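Local coordinates for protein Abbfa_003403 (Acinetobacter baumannii, PDB 4ZXH) that acts as a four-domain nonribosomal peptide synthetase, probably activating an amino acid, carrying it on a phosphopantetheine arm, condensing it and releasing the product by its thioesterase, at residues A[465-470]-A[802-807]; A[854-857]-A[861-864]. All blocks are in the same frame, centred on the assembly; numbering follows the deposited sequence.

Interaction 1: A[465-470]-A[802-807]; sequences GIQFEA and RLVPPG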
ATOM      1  N   GLY A 465     -13.598 -25.570 -26.819  1.00 77.25           N
ATOM      2  CA  GLY A 465     -14.401 -25.429 -25.615  1.00 68.11           C
ATOM      3  C   GLY A 465     -13.611 -25.405 -24.314  1.00 65.57           C
ATOM      4  O   GLY A 465     -14.022 -26.015 -23.328  1.00 67.80           O
ATOM      5  N   ILE A 466     -12.468 -24.723 -24.323  1.00 59.72           N
ATOM      6  CA  ILE A 466     -11.682 -24.468 -23.115  1.00 51.77           C
ATOM      7  C   ILE A 466     -10.813 -23.219 -23.289  1.00 56.32           C
ATOM      8  O   ILE A 466     -10.461 -22.841 -24.408  1.00 75.63           O
ATOM      9  CB  ILE A 466     -10.778 -25.661 -22.739  1.00 52.82           C
ATOM     10  CG1 ILE A 466     -10.494 -25.644 -21.234  1.00 52.46           C
ATOM     11  CG2 ILE A 466      -9.474 -25.636 -23.531  1.00 51.32           C
ATOM     12  CD1 ILE A 466     -10.123 -26.972 -20.686  1.00 56.72           C
ATOM     13  N   GLN A 467     -10.473 -22.580 -22.177  1.00 50.33           N
ATOM     14  CA  GLN A 467      -9.749 -21.316 -22.191  1.00 47.44           C
ATOM     15  C   GLN A 467      -8.268 -21.453 -22.532  1.00 55.26           C
ATOM     16  O   GLN A 467      -7.711 -20.595 -23.218  1.00 67.04           O
ATOM     17  CB  GLN A 467      -9.910 -20.623 -20.846  1.00 45.02           C
ATOM     18  CG  GLN A 467     -11.236 -19.892 -20.699  1.00 53.40           C
ATOM     19  CD  GLN A 467     -11.849 -20.054 -19.318  1.00 46.55           C
ATOM     20  OE1 GLN A 467     -11.800 -21.139 -18.720  1.00 42.62           O
ATOM     21  NE2 GLN A 467     -12.426 -18.970 -18.799  1.00 43.53           N
ATOM     22  N   PHE A 468      -7.633 -22.518 -22.052  1.00 55.20           N
ATOM     23  CA  PHE A 468      -6.247 -22.846 -22.405  1.00 56.28           C
ATOM     24  C   PHE A 468      -6.118 -24.359 -22.470  1.00 58.33           C
ATOM     25  O   PHE A 468      -6.836 -25.066 -21.776  1.00 64.99           O
ATOM     26  CB  PHE A 468      -5.267 -22.241 -21.395  1.00 47.31           C
ATOM     27  CG  PHE A 468      -5.179 -20.755 -21.481  1.00 47.22           C
ATOM     28  CD1 PHE A 468      -4.447 -20.143 -22.493  1.00 62.81           C
ATOM     29  CD2 PHE A 468      -5.891 -19.952 -20.602  1.00 63.95           C
ATOM     30  CE1 PHE A 468      -4.379 -18.747 -22.599  1.00 53.89           C
ATOM     31  CE2 PHE A 468      -5.837 -18.554 -20.703  1.00 63.38           C
ATOM     32  CZ  PHE A 468      -5.075 -17.954 -21.706  1.00 58.76           C
ATOM     33  N   GLU A 469      -5.222 -24.878 -23.297  1.00 56.07           N
ATOM     34  CA  GLU A 469      -5.147 -26.331 -23.406  1.00 58.89           C
ATOM     35  C   GLU A 469      -4.545 -26.939 -22.122  1.00 55.27           C
ATOM     36  O   GLU A 469      -4.782 -28.103 -21.798  1.00 54.09           O
ATOM     37  CB  GLU A 469      -4.360 -26.750 -24.653  1.00 55.12           C
ATOM     38  CG  GLU A 469      -4.440 -28.246 -24.962  1.00 73.83           C
ATOM     39  CD  GLU A 469      -5.879 -28.782 -24.983  1.00 87.16           C
ATOM     40  OE1 GLU A 469      -6.727 -28.183 -25.684  1.00 91.66           O
ATOM     41  OE2 GLU A 469      -6.168 -29.783 -24.272  1.00 85.15           O
ATOM     42  N   ALA A 470      -3.791 -26.139 -21.381  1.00 58.80           N
ATOM     43  CA  ALA A 470      -3.238 -26.587 -20.107  1.00 59.62           C
ATOM     44  C   ALA A 470      -4.342 -26.957 -19.122  1.00 60.66           C
ATOM     45  O   ALA A 470      -4.184 -27.887 -18.329  1.00 60.90           O
ATOM     46  CB  ALA A 470      -2.337 -25.517 -19.506  1.00 57.33           C
ATOM     47  N   ARG A 802     -20.430 -17.655 -18.481  1.00 53.69           N
ATOM     48  CA  ARG A 802     -19.655 -17.588 -19.717  1.00 51.67           C
ATOM     49  C   ARG A 802     -18.158 -17.652 -19.403  1.00 54.96           C
ATOM     50  O   ARG A 802     -17.730 -17.252 -18.323  1.00 59.80           O
ATOM     51  CB  ARG A 802     -19.964 -16.305 -20.477  1.00 63.14           C
ATOM     52  CG  ARG A 802     -21.369 -16.210 -21.031  1.00 75.64           C
ATOM     53  CD  ARG A 802     -21.609 -14.821 -21.624  1.00 81.80           C
ATOM     54  NE  ARG A 802     -21.350 -13.783 -20.627  1.00 82.34           N
ATOM     55  CZ  ARG A 802     -21.629 -12.495 -20.785  1.00 84.75           C
ATOM     56  NH1 ARG A 802     -22.189 -12.059 -21.906  1.00 88.58           N
ATOM     57  NH2 ARG A 802     -21.352 -11.642 -19.811  1.00 84.77           N
ATOM     58  N   LEU A 803     -17.364 -18.148 -20.345  1.00 58.88           N
ATOM     59  CA  LEU A 803     -15.914 -18.218 -20.185  1.00 49.08           C
ATOM     60  C   LEU A 803     -15.265 -16.830 -20.174  1.00 54.58           C
ATOM     61  O   LEU A 803     -15.333 -16.092 -21.164  1.00 52.90           O
ATOM     62  CB  LEU A 803     -15.310 -19.059 -21.304  1.00 50.34           C
ATOM     63  CG  LEU A 803     -15.706 -20.528 -21.335  1.00 49.50           C
ATOM     64  CD1 LEU A 803     -15.414 -21.105 -22.699  1.00 51.71           C
ATOM     65  CD2 LEU A 803     -14.964 -21.292 -20.261  1.00 46.87           C
ATOM     66  N   VAL A 804     -14.615 -16.481 -19.063  1.00 50.49           N
ATOM     67  CA  VAL A 804     -14.071 -15.131 -18.900  1.00 50.97           C
ATOM     68  C   VAL A 804     -12.888 -14.864 -19.839  1.00 55.25           C
ATOM     69  O   VAL A 804     -12.226 -15.796 -20.296  1.00 61.72           O
ATOM     70  CB  VAL A 804     -13.631 -14.876 -17.443  1.00 46.68           C
ATOM     71  CG1 VAL A 804     -14.811 -15.031 -16.510  1.00 49.14           C
ATOM     72  CG2 VAL A 804     -12.496 -15.801 -17.052  1.00 45.11           C
ATOM     73  N   PRO A 805     -12.632 -13.584 -20.150  1.00 55.62           N
ATOM     74  CA  PRO A 805     -11.424 -13.281 -20.926  1.00 60.36           C
ATOM     75  C   PRO A 805     -10.194 -13.493 -20.057  1.00 60.25           C
ATOM     76  O   PRO A 805     -10.328 -13.502 -18.836  1.00 57.28           O
ATOM     77  CB  PRO A 805     -11.587 -11.799 -21.295  1.00 55.77           C
ATOM     78  CG  PRO A 805     -12.993 -11.430 -20.911  1.00 55.62           C
ATOM     79  CD  PRO A 805     -13.420 -12.377 -19.849  1.00 52.90           C
ATOM     80  N   PRO A 806      -9.010 -13.664 -20.664  1.00 64.93           N
ATOM     81  CA  PRO A 806      -7.818 -13.769 -19.811  1.00 55.72           C
ATOM     82  C   PRO A 806      -7.623 -12.510 -18.958  1.00 57.70           C
ATOM     83  O   PRO A 806      -8.077 -11.431 -19.354  1.00 52.88           O
ATOM     84  CB  PRO A 806      -6.681 -13.945 -20.815  1.00 53.69           C
ATOM     85  CG  PRO A 806      -7.346 -14.474 -22.067  1.00 55.42           C
ATOM     86  CD  PRO A 806      -8.699 -13.838 -22.095  1.00 55.64           C
ATOM     87  N   GLY A 807      -6.993 -12.658 -17.791  1.00 57.05           N
ATOM     88  CA  GLY A 807      -6.713 -11.535 -16.907  1.00 49.17           C
ATOM     89  C   GLY A 807      -7.874 -11.157 -16.002  1.00 54.63           C
ATOM     90  O   GLY A 807      -7.756 -10.241 -15.187  1.00 53.21           O
TER

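Interaction 2: A[854-857]-A[861-864]; sequences CLRT and LTHH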
ATOM      1  N   CYS A 854      -8.541 -16.336 -10.689  1.00 48.61           N
ATOM      2  CA  CYS A 854      -8.193 -15.453 -11.795  1.00 44.24           C
ATOM      3  C   CYS A 854      -7.570 -16.238 -12.953  1.00 44.78           C
ATOM      4  O   CYS A 854      -6.639 -17.024 -12.766  1.00 44.20           O
ATOM      5  CB  CYS A 854      -7.243 -14.334 -11.339  1.00 39.31           C
ATOM      6  SG  CYS A 854      -7.031 -12.977 -12.595  1.00 52.47           S
ATOM      7  N   LEU A 855      -8.111 -16.033 -14.149  1.00 49.02           N
ATOM      8  CA  LEU A 855      -7.528 -16.605 -15.350  1.00 54.61           C
ATOM      9  C   LEU A 855      -6.425 -15.671 -15.801  1.00 59.65           C
ATOM     10  O   LEU A 855      -6.688 -14.630 -16.401  1.00 67.18           O
ATOM     11  CB  LEU A 855      -8.580 -16.786 -16.445  1.00 43.68           C
ATOM     12  CG  LEU A 855      -8.120 -17.283 -17.815  1.00 47.89           C
ATOM     13  CD1 LEU A 855      -7.646 -18.730 -17.742  1.00 47.63           C
ATOM     14  CD2 LEU A 855      -9.239 -17.118 -18.832  1.00 47.12           C
ATOM     15  N   ARG A 856      -5.190 -16.031 -15.487  1.00 56.54           N
ATOM     16  CA  ARG A 856      -4.059 -15.192 -15.839  1.00 57.00           C
ATOM     17  C   ARG A 856      -3.832 -15.216 -17.346  1.00 66.19           C
ATOM     18  O   ARG A 856      -4.219 -16.169 -18.035  1.00 66.97           O
ATOM     19  CB  ARG A 856      -2.805 -15.647 -15.090  1.00 48.26           C
ATOM     20  CG  ARG A 856      -2.931 -15.497 -13.585  1.00 48.81           C
ATOM     21  CD  ARG A 856      -3.294 -14.066 -13.227  1.00 55.11           C
ATOM     22  NE  ARG A 856      -3.237 -13.779 -11.793  1.00 53.74           N
ATOM     23  CZ  ARG A 856      -3.319 -12.551 -11.290  1.00 49.38           C
ATOM     24  NH1 ARG A 856      -3.457 -11.510 -12.104  1.00 53.51           N
ATOM     25  NH2 ARG A 856      -3.251 -12.355  -9.984  1.00 42.70           N
ATOM     26  N   THR A 857      -3.218 -14.150 -17.849  1.00 68.99           N
ATOM     27  CA  THR A 857      -2.818 -14.057 -19.248  1.00 67.99           C
ATOM     28  C   THR A 857      -1.827 -15.178 -19.557  1.00 59.85           C
ATOM     29  O   THR A 857      -1.744 -15.681 -20.674  1.00 56.91           O
ATOM     30  CB  THR A 857      -2.204 -12.667 -19.550  1.00 69.11           C
ATOM     31  OG1 THR A 857      -1.034 -12.459 -18.742  1.00 72.08           O
ATOM     32  CG2 THR A 857      -3.221 -11.563 -19.250  1.00 65.53           C
ATOM     33  N   LEU A 861      -3.815 -20.478 -13.219  1.00 44.62           N
ATOM     34  CA  LEU A 861      -4.921 -20.104 -12.353  1.00 41.57           C
ATOM     35  C   LEU A 861      -4.397 -19.712 -10.987  1.00 45.26           C
ATOM     36  O   LEU A 861      -3.668 -20.475 -10.367  1.00 48.41           O
ATOM     37  CB  LEU A 861      -5.905 -21.259 -12.198  1.00 42.17           C
ATOM     38  CG  LEU A 861      -6.528 -21.811 -13.468  1.00 42.39           C
ATOM     39  CD1 LEU A 861      -7.486 -22.904 -13.069  1.00 44.47           C
ATOM     40  CD2 LEU A 861      -7.242 -20.697 -14.209  1.00 38.73           C
ATOM     41  N   THR A 862      -4.765 -18.538 -10.498  1.00 36.33           N
ATOM     42  CA  THR A 862      -4.425 -18.208  -9.124  1.00 40.09           C
ATOM     43  C   THR A 862      -5.707 -18.052  -8.325  1.00 45.61           C
ATOM     44  O   THR A 862      -6.775 -17.736  -8.875  1.00 36.22           O
ATOM     45  CB  THR A 862      -3.539 -16.936  -9.011  1.00 39.35           C
ATOM     46  OG1 THR A 862      -4.238 -15.781  -9.495  1.00 41.49           O
ATOM     47  CG2 THR A 862      -2.271 -17.118  -9.809  1.00 38.97           C
ATOM     48  N   HIS A 863      -5.582 -18.294  -7.023  1.00 45.52           N
ATOM     49  CA  HIS A 863      -6.712 -18.451  -6.125  1.00 34.18           C
ATOM     50  C   HIS A 863      -6.836 -17.219  -5.249  1.00 37.54           C
ATOM     51  O   HIS A 863      -5.832 -16.659  -4.815  1.00 48.11           O
ATOM     52  CB  HIS A 863      -6.510 -19.695  -5.284  1.00 35.75           C
ATOM     53  CG  HIS A 863      -7.740 -20.163  -4.588  1.00 45.07           C
ATOM     54  ND1 HIS A 863      -8.217 -19.567  -3.441  1.00 46.93           N
ATOM     55  CD2 HIS A 863      -8.574 -21.196  -4.855  1.00 48.58           C
ATOM     56  CE1 HIS A 863      -9.299 -20.212  -3.037  1.00 46.56           C
ATOM     57  NE2 HIS A 863      -9.547 -21.192  -3.885  1.00 45.07           N
ATOM     58  N   HIS A 864      -8.066 -16.780  -5.009  1.00 32.85           N
ATOM     59  CA  HIS A 864      -8.318 -15.523  -4.311  1.00 34.58           C
ATOM     60  C   HIS A 864      -9.556 -15.716  -3.454  1.00 43.92           C
ATOM     61  O   HIS A 864     -10.297 -14.765  -3.149  1.00 41.96           O
ATOM     62  CB  HIS A 864      -8.505 -14.394  -5.315  1.00 35.88           C
ATOM     63  CG  HIS A 864      -7.331 -14.204  -6.230  1.00 46.01           C
ATOM     64  ND1 HIS A 864      -6.352 -13.256  -6.002  1.00 44.91           N
ATOM     65  CD2 HIS A 864      -6.965 -14.857  -7.361  1.00 35.24           C
ATOM     66  CE1 HIS A 864      -5.447 -13.321  -6.964  1.00 47.23           C
ATOM     67  NE2 HIS A 864      -5.795 -14.285  -7.800  1.00 48.02           N
TER

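Interaction 1: A[465-470]-A[802-807]
Gln467 NE2 is the polar centre here, drawn in against Val804 and held by one hydrogen bond to Val796 O on the neighbouring strand 792-797. Gln467 NE2 lies 3.3 Å from Val804 N, but both are donors and no bond forms between them. The two meet at Val796, whose O takes Gln467 NE2 and whose backbone also pairs with Val804, and their closeness is consistent with this. Val804 CG2 is 3.6 Å from Gln467 NE2. The Gln467 side chain leaves beside its own backbone N (chi1 -80°) and bends at chi2 (139°), which carries the amide across to the other segment. Leu803 crosses the outer part of the Gln467 side chain obliquely, CD2 over CG, CD and OE1: Leu803 CD2 sits 3.5 Å from Gln467 CD. This methyl and Leu803 CB pack against the amide group while its N-H bonds to Val796 O. Gln467 OE1 has its hydrogen-bonding partner outside the two segments.

The two pieces come from different parts of a multidomain chain. Residues 465-470 belong to the connection that runs from the condensation domain into the adenylation domain, whereas 802-807 lie in the loop joining antiparallel strands 792-797 and 809-816 of the adenylation domain. The contact therefore lays the interdomain linker against a loop of the domain it leads into. Tyr462, earlier in the same linker loop, touches Gln467, Leu803 and Pro806, and its OH bonds to Val804 O; from the condensation side, Asn433 of helix 428-447 reaches Pro806 O.

Further along, the linker adds a purely apolar touch. The Phe468 ring reaches Pro806 by its far atom, Phe468 CZ standing 4.2 Å from Pro806 CG on an oblique approach.

Interaction 2: A[854-857]-A[861-864]
Leu861 opens the second strand of a beta hairpin and faces Leu855 as an antiparallel non-hydrogen-bonded pair. The hairpin belongs to the antiparallel sheet of the adenylation domain and leads straight into a sequence resembling its A8 hinge motif. Leu861 CD2 packs on Leu855 CD1 at 4.1 Å, while its CA leans a C-H toward Cys854 O.

Thr862 makes the hydrogen-bonded pair with Cys854. Cys854 N gives a nearly straight bond to Thr862 O (2.9 Å, 166°), with Cys854 N in the plane of the Thr862 carbonyl; the return bond from Thr862 N to Cys854 O is weak. On the face bearing Cys854, Thr862 OG1 stands between its backbone N and carbonyl carbon (chi1 63°), where two groups grip it: Arg856 NE donates from 3.2 Å, with the hydroxyl tilted out of the guanidinium plane, and His864 NE2 is hydrogen-bonded to it at 2.7 Å.

His864 is held on its other nitrogen by Glu879, and Arg856 NH1 bonds to Leu217 O in the condensation domain. Cys854 SG lies over one guanidinium face, 3.7 Å above its plane and displaced toward the rim, and Arg856 NH2 reaches the edge of the His864 ring, 3.9 Å from CE1.

With centres 11 Å apart, the two interactions share one corner of the adenylation domain, where its antiparallel sheet meets the condensation domain. Along the chain they come in series: the linker 465-470 is closed against 802-807 before the hairpin 854-857 with 861-864 opens. Strand 809-816, which follows the loop of interaction 1, pairs with strand 846-855 of interaction 2. Leu855 is the join between them, since Leu855 CD1 packs 3.5 Å from Phe468 CE2 and its CD2 touches Gln467 and Val804. Linker, loop and hairpin thus pack together round Leu855, where the adenylation domain borders the condensation domain.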